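Local coordinates for xylosidase (Xanthomonas axonopodis pv. citri, PDB 6XN2), which probably hydrolyses xylose-containing chains such as xylo-oligosaccharides, as a glycoside hydrolase of family 43, at residues Val297-Trp305 against Ile353-Trp364; Gln317-Val326 against Arg335-His344. All blocks are in the same frame, centred on the assembly; numbering follows the deposited sequence.

Overall arrangement
The two contacts lie on the same side of the chain's centre, about 12 Å apart between their own centres, and contact 2 is nested along the chain inside the loop that contact 1 closes. They touch directly: Tyr356 OH of contact 1 meets Asp324 OD2 of contact 2 at 2.7 Å, Val303 O meets Ser325 N at 2.9 Å, and Leu298 packs on Leu320. Arg335 of contact 2 belongs to the sugar pocket, where xylose is also hydrogen-bonded to Asp50, Asp170, Glu257 and Ala119. Contact 1 comes near this site through Trp305, whose side chain is about 6 Å from the sugar at the nearest atoms.

Contact 1. Residues Val297-Trp305 against Ile353-Trp364; sequences VLLAPVVGW and IYPYGEDAVSPW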
loop_
_atom_site.group_PDB
_atom_site.type_symbol
_atom_site.label_atom_id
_atom_site.label_comp_id
_atom_site.label_asym_id
_atom_site.label_seq_id
_atom_site.Cartn_x
_atom_site.Cartn_y
_atom_site.Cartn_z
ATOM N N VAL A 297 -10.779 -5.290 -11.632
ATOM C CA VAL A 297 -9.442 -5.708 -11.315
ATOM C C VAL A 297 -8.439 -4.832 -12.020
ATOM O O VAL A 297 -8.510 -4.627 -13.183
ATOM C CB VAL A 297 -9.206 -7.154 -11.752
ATOM C CG1 VAL A 297 -7.804 -7.584 -11.504
ATOM C CG2 VAL A 297 -10.164 -8.095 -11.083
ATOM N N LEU A 298 -7.473 -4.368 -11.272
ATOM C CA LEU A 298 -6.469 -3.453 -11.772
ATOM C C LEU A 298 -5.158 -4.196 -12.060
ATOM O O LEU A 298 -4.475 -3.922 -13.047
ATOM C CB LEU A 298 -6.277 -2.338 -10.745
ATOM C CG LEU A 298 -5.416 -1.132 -11.049
ATOM C CD1 LEU A 298 -6.042 0.050 -10.340
ATOM C CD2 LEU A 298 -4.013 -1.372 -10.548
ATOM N N LEU A 299 -4.859 -5.165 -11.235
ATOM C CA LEU A 299 -3.702 -5.976 -11.428
ATOM C C LEU A 299 -4.073 -7.421 -11.258
ATOM O O LEU A 299 -4.573 -7.794 -10.264
ATOM C CB LEU A 299 -2.575 -5.612 -10.465
ATOM C CG LEU A 299 -1.240 -6.343 -10.563
ATOM C CD1 LEU A 299 -0.530 -6.102 -11.870
ATOM C CD2 LEU A 299 -0.314 -6.005 -9.421
ATOM N N ALA A 300 -3.632 -8.260 -12.171
ATOM C CA ALA A 300 -3.827 -9.685 -12.050
ATOM C C ALA A 300 -2.815 -10.280 -11.082
ATOM O O ALA A 300 -1.874 -9.663 -10.685
ATOM C CB ALA A 300 -3.709 -10.349 -13.390
ATOM N N PRO A 301 -3.015 -11.534 -10.718
ATOM C CA PRO A 301 -2.135 -12.140 -9.740
ATOM C C PRO A 301 -0.666 -12.143 -10.044
ATOM O O PRO A 301 -0.288 -12.389 -11.132
ATOM C CB PRO A 301 -2.677 -13.553 -9.631
ATOM C CG PRO A 301 -4.092 -13.439 -9.994
ATOM C CD PRO A 301 -4.152 -12.396 -11.038
ATOM N N VAL A 302 0.127 -11.864 -9.040
ATOM C CA VAL A 302 1.578 -11.867 -9.160
ATOM C C VAL A 302 2.167 -13.121 -8.522
ATOM O O VAL A 302 1.481 -13.812 -7.765
ATOM C CB VAL A 302 2.199 -10.628 -8.492
ATOM C CG1 VAL A 302 1.796 -9.352 -9.236
ATOM C CG2 VAL A 302 1.770 -10.554 -7.027
ATOM N N VAL A 303 3.436 -13.390 -8.784
ATOM C CA VAL A 303 4.142 -14.498 -8.182
ATOM C C VAL A 303 4.390 -14.138 -6.731
ATOM O O VAL A 303 4.785 -13.052 -6.439
ATOM C CB VAL A 303 5.466 -14.790 -8.909
ATOM C CG1 VAL A 303 6.349 -15.693 -8.104
ATOM C CG2 VAL A 303 5.203 -15.402 -10.248
ATOM N N GLY A 304 4.133 -15.066 -5.826
ATOM C CA GLY A 304 4.259 -14.794 -4.420
ATOM C C GLY A 304 2.868 -14.569 -3.871
ATOM O O GLY A 304 2.060 -14.033 -4.524
ATOM N N TRP A 305 2.623 -14.931 -2.640
ATOM C CA TRP A 305 1.255 -14.846 -2.134
ATOM C C TRP A 305 0.751 -13.407 -2.094
ATOM O O TRP A 305 -0.362 -13.126 -2.533
ATOM C CB TRP A 305 1.147 -15.468 -0.745
ATOM C CG TRP A 305 -0.268 -15.778 -0.341
ATOM C CD1 TRP A 305 -0.913 -16.979 -0.470
ATOM C CD2 TRP A 305 -1.217 -14.878 0.258
ATOM N NE1 TRP A 305 -2.194 -16.882 0.007
ATOM C CE2 TRP A 305 -2.408 -15.605 0.461
ATOM C CE3 TRP A 305 -1.174 -13.531 0.640
ATOM C CZ2 TRP A 305 -3.547 -15.033 1.033
ATOM C CZ3 TRP A 305 -2.310 -12.960 1.207
ATOM C CH2 TRP A 305 -3.480 -13.711 1.396
ATOM N N ILE A 353 -3.972 -4.809 -15.673
ATOM C CA ILE A 353 -2.588 -5.006 -16.013
ATOM C C ILE A 353 -2.247 -6.457 -15.718
ATOM O O ILE A 353 -2.536 -6.926 -14.685
ATOM C CB ILE A 353 -1.693 -4.074 -15.206
ATOM C CG1 ILE A 353 -2.094 -2.639 -15.463
ATOM C CG2 ILE A 353 -0.250 -4.298 -15.541
ATOM C CD1 ILE A 353 -1.209 -1.618 -14.834
ATOM N N TYR A 354 -1.657 -7.153 -16.676
ATOM C CA TYR A 354 -1.287 -8.542 -16.531
ATOM C C TYR A 354 0.214 -8.545 -16.439
ATOM O O TYR A 354 0.862 -8.324 -17.397
ATOM C CB TYR A 354 -1.827 -9.345 -17.712
ATOM C CG TYR A 354 -3.328 -9.457 -17.711
ATOM C CD1 TYR A 354 -4.094 -8.520 -18.294
ATOM C CD2 TYR A 354 -3.962 -10.476 -17.073
ATOM C CE1 TYR A 354 -5.459 -8.596 -18.263
ATOM C CE2 TYR A 354 -5.326 -10.560 -17.044
ATOM C CZ TYR A 354 -6.062 -9.608 -17.643
ATOM O OH TYR A 354 -7.409 -9.661 -17.641
ATOM N N PRO A 355 0.745 -8.846 -15.268
ATOM C CA PRO A 355 2.175 -8.693 -14.971
ATOM C C PRO A 355 3.087 -9.682 -15.703
ATOM O O PRO A 355 4.293 -9.464 -15.719
ATOM C CB PRO A 355 2.244 -8.916 -13.455
ATOM C CG PRO A 355 1.030 -9.717 -13.124
ATOM C CD PRO A 355 -0.029 -9.265 -14.085
ATOM N N TYR A 356 2.533 -10.745 -16.282
ATOM C CA TYR A 356 3.339 -11.700 -17.041
ATOM C C TYR A 356 2.736 -11.891 -18.423
ATOM O O TYR A 356 3.038 -12.861 -19.105
ATOM C CB TYR A 356 3.452 -13.033 -16.282
ATOM C CG TYR A 356 3.751 -12.771 -14.829
ATOM C CD1 TYR A 356 5.014 -12.341 -14.430
ATOM C CD2 TYR A 356 2.757 -12.885 -13.862
ATOM C CE1 TYR A 356 5.287 -12.058 -13.107
ATOM C CE2 TYR A 356 3.022 -12.596 -12.535
ATOM C CZ TYR A 356 4.285 -12.186 -12.165
ATOM O OH TYR A 356 4.549 -11.895 -10.846
ATOM N N GLY A 357 1.917 -10.930 -18.843
ATOM C CA GLY A 357 1.192 -11.027 -20.098
ATOM C C GLY A 357 -0.205 -11.589 -19.885
ATOM O O GLY A 357 -0.444 -12.378 -18.961
ATOM N N GLU A 358 -1.145 -11.187 -20.734
ATOM C CA GLU A 358 -2.518 -11.649 -20.567
ATOM C C GLU A 358 -2.632 -13.134 -20.909
ATOM O O GLU A 358 -3.508 -13.826 -20.400
ATOM C CB GLU A 358 -3.486 -10.823 -21.420
ATOM C CG GLU A 358 -4.932 -11.306 -21.312
ATOM C CD GLU A 358 -5.939 -10.338 -21.910
ATOM O OE1 GLU A 358 -5.563 -9.178 -22.194
ATOM O OE2 GLU A 358 -7.108 -10.738 -22.090
ATOM N N ASP A 359 -1.729 -13.624 -21.752
ATOM C CA ASP A 359 -1.765 -15.022 -22.182
ATOM C C ASP A 359 -1.123 -15.963 -21.167
ATOM O O ASP A 359 -1.155 -17.180 -21.336
ATOM C CB ASP A 359 -1.070 -15.190 -23.535
ATOM C CG ASP A 359 -1.842 -14.546 -24.674
ATOM O OD1 ASP A 359 -3.034 -14.216 -24.479
ATOM O OD2 ASP A 359 -1.257 -14.376 -25.766
ATOM N N ALA A 360 -0.540 -15.402 -20.116
ATOM C CA ALA A 360 0.187 -16.210 -19.147
ATOM C C ALA A 360 -0.747 -17.054 -18.286
ATOM O O ALA A 360 -1.894 -16.686 -18.036
ATOM C CB ALA A 360 1.055 -15.322 -18.263
ATOM N N VAL A 361 -0.239 -18.197 -17.843
ATOM C CA VAL A 361 -0.918 -19.000 -16.834
ATOM C C VAL A 361 -0.781 -18.285 -15.494
ATOM O O VAL A 361 0.334 -18.098 -14.990
ATOM C CB VAL A 361 -0.333 -20.425 -16.746
ATOM C CG1 VAL A 361 -0.717 -21.095 -15.438
ATOM C CG2 VAL A 361 -0.789 -21.259 -17.932
ATOM N N SER A 362 -1.910 -17.864 -14.933
ATOM C CA SER A 362 -1.898 -17.101 -13.688
ATOM C C SER A 362 -1.267 -17.925 -12.571
ATOM O O SER A 362 -1.568 -19.111 -12.426
ATOM C CB SER A 362 -3.317 -16.668 -13.302
ATOM O OG SER A 362 -3.313 -15.878 -12.127
ATOM N N PRO A 363 -0.414 -17.309 -11.775
ATOM C CA PRO A 363 0.212 -18.019 -10.680
ATOM C C PRO A 363 -0.772 -18.388 -9.573
ATOM O O PRO A 363 -0.427 -19.166 -8.741
ATOM C CB PRO A 363 1.240 -17.032 -10.161
ATOM C CG PRO A 363 0.843 -15.726 -10.671
ATOM C CD PRO A 363 0.035 -15.925 -11.887
ATOM N N TRP A 364 -1.950 -17.792 -9.561
ATOM C CA TRP A 364 -2.970 -18.062 -8.550
ATOM C C TRP A 364 -4.311 -18.256 -9.178
ATOM O O TRP A 364 -4.609 -17.604 -10.127
ATOM C CB TRP A 364 -3.059 -16.929 -7.518
ATOM C CG TRP A 364 -1.834 -16.734 -6.820
ATOM C CD1 TRP A 364 -0.910 -15.836 -7.100
ATOM C CD2 TRP A 364 -1.335 -17.501 -5.750
ATOM N NE1 TRP A 364 0.147 -15.960 -6.279
ATOM C CE2 TRP A 364 -0.095 -16.992 -5.428
ATOM C CE3 TRP A 364 -1.822 -18.574 -5.024
ATOM C CZ2 TRP A 364 0.653 -17.497 -4.426
ATOM C CZ3 TRP A 364 -1.088 -19.057 -4.048
ATOM C CH2 TRP A 364 0.140 -18.530 -3.745
#
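The C-terminal tail of the five-bladed beta-propeller of family 43 folds back here over the end of strand 292-299, starting from a single beta bridge between Leu299 and Ile353. Ile353 N donates to Leu298 O (2.8 Å) and Ala300 N to Ile353 O (3.0 Å). Leu298 and Leu299 form a classic beta bulge against Ile280. Beyond the bridge, Ala300 CB rests on Tyr354 CD2. The Pro355 ring leans on two methyls, its CD touching Leu299 CD1 (3.9 Å) and its CG Val302 CG1 (4.0 Å). The type I turn Tyr354-Gly357 then carries the Tyr356 phenol in, its edge against Val302 CA. Tyr356 OH accepts a straight bond from Val303 N (2.8 Å, 167° at the hydrogen) and is also hydrogen-bonded to Asp324, two partners for one buried polar atom. At the terminus, CG of Trp364 stands anti to the carbonyl carbon (chi1 -60°), which swings the indole back over 301-305. There NE1 reaches two carbonyls, both by weak bent bonds, Val302 O at 2.9 Å and Gly304 O at 3.2 Å. Pro301 CB lies in the plane of this indole, 3.8 Å from Trp364 CD1. The six-membered ring of Trp364 offers its face to the edge of Trp305 in a T-shaped pair, planes 74° apart. Ser362 OG donates to Trp364 O, bracing the last residues. His278 stacks on Trp364 and meets Trp305 edge to face; helix 29-36 packs on Val303 and Tyr356, while Leu320 and Tyr322 of strand 317-324 cover Leu299.

Contact 2. Residues Gln317-Val326 against Arg335-His344; sequences QWYLFYHDSV and RSIKMAPLAH. With XYP (beta-D-xylopyranose), chain E.
Arg335 lays its CD over a face of the His323 imidazole, 3.8 Å from the ring centroid. The chain bends at chi3 (-78°) to bring the guanidinium edge to C5 of the bound xylose; NH2 adds a weak bond to O4 (3.4 Å), while Asp67 holds NE in a salt bridge and Thr306 takes up both Arg335 NH1 and His323 NE2. Ser336 pairs with Asp324 through two backbone bonds, and a water links Ser336 OG to Asp324 OD1, which also accepts from Val326 N in an Asx turn. Ile337 CA makes a CA-H...O contact with Tyr322 O. Lys338 lays CB over a face of the Tyr322 ring, a CH-pi contact, and runs on, extended, to a salt bridge from NZ to Asp324 OD2 (2.6 Å), met on the syn side. In this antiparallel hairpin 317-324 is the central strand and 336-342 an outer strand of a three-stranded propeller sheet. Met339 makes CH-pi contacts with CB over Phe321 and, bent at chi3, CE over Tyr319; CE also touches Phe321 CZ (3.5 Å), and SD adds oblique Met-aromatic contacts to both rings. Gln317 CG covers the opposite face of Tyr319. Ala340 exchanges two backbone bonds with Leu320. Leu342 N donates to Trp318 O, which also accepts from Gln317 NE2. His344 turns its edge to the Trp318 face, planes at 73°, and its NE2 is bonded to His262.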
loop_
_atom_site.group_PDB
_atom_site.type_symbol
_atom_site.label_atom_id
_atom_site.label_comp_id
_atom_site.label_asym_id
_atom_site.label_seq_id
_atom_site.Cartn_x
_atom_site.Cartn_y
_atom_site.Cartn_z
ATOM N N GLN A 317 2.895 10.318 -17.684
ATOM C CA GLN A 317 2.458 8.930 -17.523
ATOM C C GLN A 317 2.012 8.572 -16.107
ATOM O O GLN A 317 2.704 8.888 -15.139
ATOM C CB GLN A 317 3.592 7.993 -17.944
ATOM C CG GLN A 317 3.240 6.524 -17.895
ATOM C CD GLN A 317 2.166 6.167 -18.892
ATOM O OE1 GLN A 317 2.311 6.416 -20.089
ATOM N NE2 GLN A 317 1.072 5.590 -18.403
ATOM N N TRP A 318 0.856 7.918 -15.989
ATOM C CA TRP A 318 0.492 7.243 -14.741
ATOM C C TRP A 318 1.209 5.908 -14.680
ATOM O O TRP A 318 1.324 5.211 -15.688
ATOM C CB TRP A 318 -1.014 6.999 -14.627
ATOM C CG TRP A 318 -1.840 8.180 -14.284
ATOM C CD1 TRP A 318 -2.514 8.982 -15.154
ATOM C CD2 TRP A 318 -2.129 8.679 -12.972
ATOM N NE1 TRP A 318 -3.189 9.957 -14.470
ATOM C CE2 TRP A 318 -2.972 9.795 -13.128
ATOM C CE3 TRP A 318 -1.751 8.293 -11.680
ATOM C CZ2 TRP A 318 -3.442 10.537 -12.043
ATOM C CZ3 TRP A 318 -2.218 9.034 -10.603
ATOM C CH2 TRP A 318 -3.057 10.136 -10.793
ATOM N N TYR A 319 1.612 5.510 -13.504
ATOM C CA TYR A 319 2.227 4.232 -13.360
ATOM C C TYR A 319 1.637 3.436 -12.238
ATOM O O TYR A 319 1.178 3.980 -11.296
ATOM C CB TYR A 319 3.696 4.380 -13.027
ATOM C CG TYR A 319 4.537 5.014 -14.055
ATOM C CD1 TYR A 319 5.115 4.281 -15.046
ATOM C CD2 TYR A 319 4.777 6.342 -14.019
ATOM C CE1 TYR A 319 5.905 4.865 -15.985
ATOM C CE2 TYR A 319 5.559 6.950 -14.958
ATOM C CZ TYR A 319 6.116 6.206 -15.944
ATOM O OH TYR A 319 6.886 6.818 -16.849
ATOM N N LEU A 320 1.616 2.131 -12.431
ATOM C CA LEU A 320 1.332 1.183 -11.370
ATOM C C LEU A 320 2.664 0.689 -10.818
ATOM O O LEU A 320 3.506 0.183 -11.566
ATOM C CB LEU A 320 0.498 -0.000 -11.881
ATOM C CG LEU A 320 0.294 -1.107 -10.837
ATOM C CD1 LEU A 320 -0.630 -0.602 -9.753
ATOM C CD2 LEU A 320 -0.223 -2.421 -11.423
ATOM N N PHE A 321 2.870 0.865 -9.521
ATOM C CA PHE A 321 4.018 0.267 -8.852
ATOM C C PHE A 321 3.527 -0.937 -8.079
ATOM O O PHE A 321 2.520 -0.858 -7.387
ATOM C CB PHE A 321 4.700 1.267 -7.923
ATOM C CG PHE A 321 5.390 2.379 -8.644
ATOM C CD1 PHE A 321 4.664 3.430 -9.177
ATOM C CD2 PHE A 321 6.768 2.372 -8.795
ATOM C CE1 PHE A 321 5.302 4.465 -9.849
ATOM C CE2 PHE A 321 7.410 3.404 -9.465
ATOM C CZ PHE A 321 6.670 4.446 -9.990
ATOM N N TYR A 322 4.218 -2.058 -8.205
ATOM C CA TYR A 322 3.759 -3.273 -7.557
ATOM C C TYR A 322 4.965 -4.110 -7.204
ATOM O O TYR A 322 6.099 -3.637 -7.330
ATOM C CB TYR A 322 2.783 -4.039 -8.459
ATOM C CG TYR A 322 3.362 -4.497 -9.782
ATOM C CD1 TYR A 322 3.579 -3.594 -10.823
ATOM C CD2 TYR A 322 3.665 -5.843 -10.004
ATOM C CE1 TYR A 322 4.111 -4.010 -12.034
ATOM C CE2 TYR A 322 4.196 -6.271 -11.215
ATOM C CZ TYR A 322 4.412 -5.350 -12.227
ATOM O OH TYR A 322 4.937 -5.767 -13.431
ATOM N N HIS A 323 4.742 -5.337 -6.745
ATOM C CA HIS A 323 5.864 -6.235 -6.491
ATOM C C HIS A 323 5.523 -7.686 -6.814
ATOM O O HIS A 323 4.354 -8.051 -6.965
ATOM C CB HIS A 323 6.352 -6.105 -5.034
ATOM C CG HIS A 323 5.414 -6.672 -4.005
ATOM N ND1 HIS A 323 4.893 -5.915 -2.976
ATOM C CD2 HIS A 323 4.931 -7.925 -3.829
ATOM C CE1 HIS A 323 4.120 -6.675 -2.221
ATOM N NE2 HIS A 323 4.118 -7.898 -2.723
ATOM N N ASP A 324 6.550 -8.516 -6.942
ATOM C CA ASP A 324 6.334 -9.958 -6.948
ATOM C C ASP A 324 7.558 -10.677 -6.403
ATOM O O ASP A 324 8.521 -10.042 -5.955
ATOM C CB ASP A 324 5.959 -10.472 -8.350
ATOM C CG ASP A 324 7.090 -10.354 -9.383
ATOM O OD1 ASP A 324 8.289 -10.299 -9.035
ATOM O OD2 ASP A 324 6.752 -10.350 -10.585
ATOM N N SER A 325 7.522 -12.000 -6.449
ATOM C CA SER A 325 8.567 -12.802 -5.834
ATOM C C SER A 325 9.418 -13.547 -6.857
ATOM O O SER A 325 10.016 -14.570 -6.536
ATOM C CB SER A 325 7.940 -13.798 -4.854
ATOM O OG SER A 325 7.370 -13.127 -3.745
ATOM N N VAL A 326 9.477 -13.037 -8.084
ATOM C CA VAL A 326 10.176 -13.748 -9.150
ATOM C C VAL A 326 11.683 -13.747 -8.905
ATOM O O VAL A 326 12.327 -14.783 -9.020
ATOM C CB VAL A 326 9.862 -13.144 -10.540
ATOM C CG1 VAL A 326 10.792 -13.720 -11.601
ATOM C CG2 VAL A 326 8.407 -13.412 -10.909
ATOM N N ARG A 335 10.671 -10.225 -1.809
ATOM C CA ARG A 335 10.119 -9.689 -2.998
ATOM C C ARG A 335 10.990 -8.676 -3.710
ATOM O O ARG A 335 11.964 -8.260 -3.190
ATOM C CB ARG A 335 8.798 -9.047 -2.567
ATOM C CG ARG A 335 7.881 -10.011 -1.836
ATOM C CD ARG A 335 6.761 -9.386 -1.027
ATOM N NE ARG A 335 7.208 -8.866 0.225
ATOM C CZ ARG A 335 6.418 -8.473 1.205
ATOM N NH1 ARG A 335 5.120 -8.524 1.090
ATOM N NH2 ARG A 335 6.934 -8.012 2.302
ATOM N N SER A 336 10.493 -8.106 -4.791
ATOM C CA SER A 336 11.144 -7.002 -5.488
ATOM C C SER A 336 10.066 -6.126 -6.109
ATOM O O SER A 336 9.103 -6.638 -6.684
ATOM C CB SER A 336 12.106 -7.507 -6.571
ATOM O OG SER A 336 11.383 -7.846 -7.743
ATOM N N ILE A 337 10.223 -4.812 -6.013
ATOM C CA ILE A 337 9.213 -3.929 -6.575
ATOM C C ILE A 337 9.413 -3.715 -8.073
ATOM O O ILE A 337 10.514 -3.874 -8.607
ATOM C CB ILE A 337 9.171 -2.567 -5.859
ATOM C CG1 ILE A 337 10.437 -1.752 -6.143
ATOM C CG2 ILE A 337 8.899 -2.777 -4.358
ATOM C CD1 ILE A 337 10.286 -0.266 -5.848
ATOM N N LYS A 338 8.318 -3.377 -8.742
ATOM C CA LYS A 338 8.279 -3.232 -10.185
ATOM C C LYS A 338 7.389 -2.054 -10.550
ATOM O O LYS A 338 6.615 -1.574 -9.718
ATOM C CB LYS A 338 7.742 -4.512 -10.830
ATOM C CG LYS A 338 8.582 -5.750 -10.580
ATOM C CD LYS A 338 7.947 -6.969 -11.249
ATOM C CE LYS A 338 8.979 -8.049 -11.527
ATOM N NZ LYS A 338 8.372 -9.182 -12.287
ATOM N N MET A 339 7.437 -1.608 -11.780
ATOM C CA MET A 339 6.536 -0.571 -12.257
ATOM C C MET A 339 6.068 -0.871 -13.661
ATOM O O MET A 339 6.730 -1.538 -14.367
ATOM C CB MET A 339 7.154 0.813 -12.215
ATOM C CG MET A 339 8.246 1.035 -13.203
ATOM S SD MET A 339 9.182 2.524 -12.863
ATOM C CE MET A 339 7.939 3.725 -13.124
ATOM N N ALA A 340 4.912 -0.347 -14.017
ATOM C CA ALA A 340 4.311 -0.501 -15.321
ATOM C C ALA A 340 3.400 0.666 -15.673
ATOM O O ALA A 340 2.771 1.213 -14.843
ATOM C CB ALA A 340 3.540 -1.787 -15.389
ATOM N N PRO A 341 3.355 1.027 -16.979
ATOM C CA PRO A 341 2.486 2.138 -17.359
ATOM C C PRO A 341 1.010 1.824 -17.179
ATOM O O PRO A 341 0.575 0.790 -17.570
ATOM C CB PRO A 341 2.799 2.325 -18.817
ATOM C CG PRO A 341 3.397 1.045 -19.249
ATOM C CD PRO A 341 4.111 0.489 -18.104
ATOM N N LEU A 342 0.266 2.739 -16.601
ATOM C CA LEU A 342 -1.133 2.557 -16.356
ATOM C C LEU A 342 -1.944 3.579 -17.095
ATOM O O LEU A 342 -1.567 4.699 -17.220
ATOM C CB LEU A 342 -1.430 2.638 -14.865
ATOM C CG LEU A 342 -2.838 2.605 -14.319
ATOM C CD1 LEU A 342 -2.869 2.019 -12.956
ATOM C CD2 LEU A 342 -3.423 3.982 -14.265
ATOM N N ALA A 343 -3.082 3.139 -17.582
ATOM C CA ALA A 343 -3.962 3.966 -18.332
ATOM C C ALA A 343 -5.382 4.078 -17.858
ATOM O O ALA A 343 -6.006 3.090 -17.592
ATOM C CB ALA A 343 -4.006 3.436 -19.738
ATOM N N HIS A 344 -5.892 5.290 -17.827
ATOM C CA HIS A 344 -7.276 5.518 -17.534
ATOM C C HIS A 344 -7.917 5.682 -18.871
ATOM O O HIS A 344 -7.428 6.397 -19.701
ATOM C CB HIS A 344 -7.497 6.818 -16.803
ATOM C CG HIS A 344 -6.953 6.835 -15.430
ATOM N ND1 HIS A 344 -5.674 7.231 -15.147
ATOM C CD2 HIS A 344 -7.507 6.489 -14.258
ATOM C CE1 HIS A 344 -5.474 7.156 -13.855
ATOM N NE2 HIS A 344 -6.566 6.692 -13.299
HETATM O O1 XYP E . 0.625 -8.788 4.589
HETATM C C1 XYP E . 1.623 -8.042 3.931
HETATM C C2 XYP E . 1.489 -6.594 4.351
HETATM C C3 XYP E . 2.714 -5.790 4.050
HETATM C C4 XYP E . 3.952 -6.517 4.531
HETATM C C5 XYP E . 3.986 -7.889 3.924
HETATM O O2 XYP E . 0.402 -5.937 3.712
HETATM O O3 XYP E . 2.490 -4.624 4.784
HETATM O O4 XYP E . 5.094 -5.841 4.110
HETATM O O5 XYP E . 2.851 -8.617 4.297
HETATM O O HOH W 1 -1.197 7.568 -17.900
HETATM O O HOH W 2 6.105 -8.200 -14.095
HETATM O O HOH W 3 11.063 -10.075 -9.038
#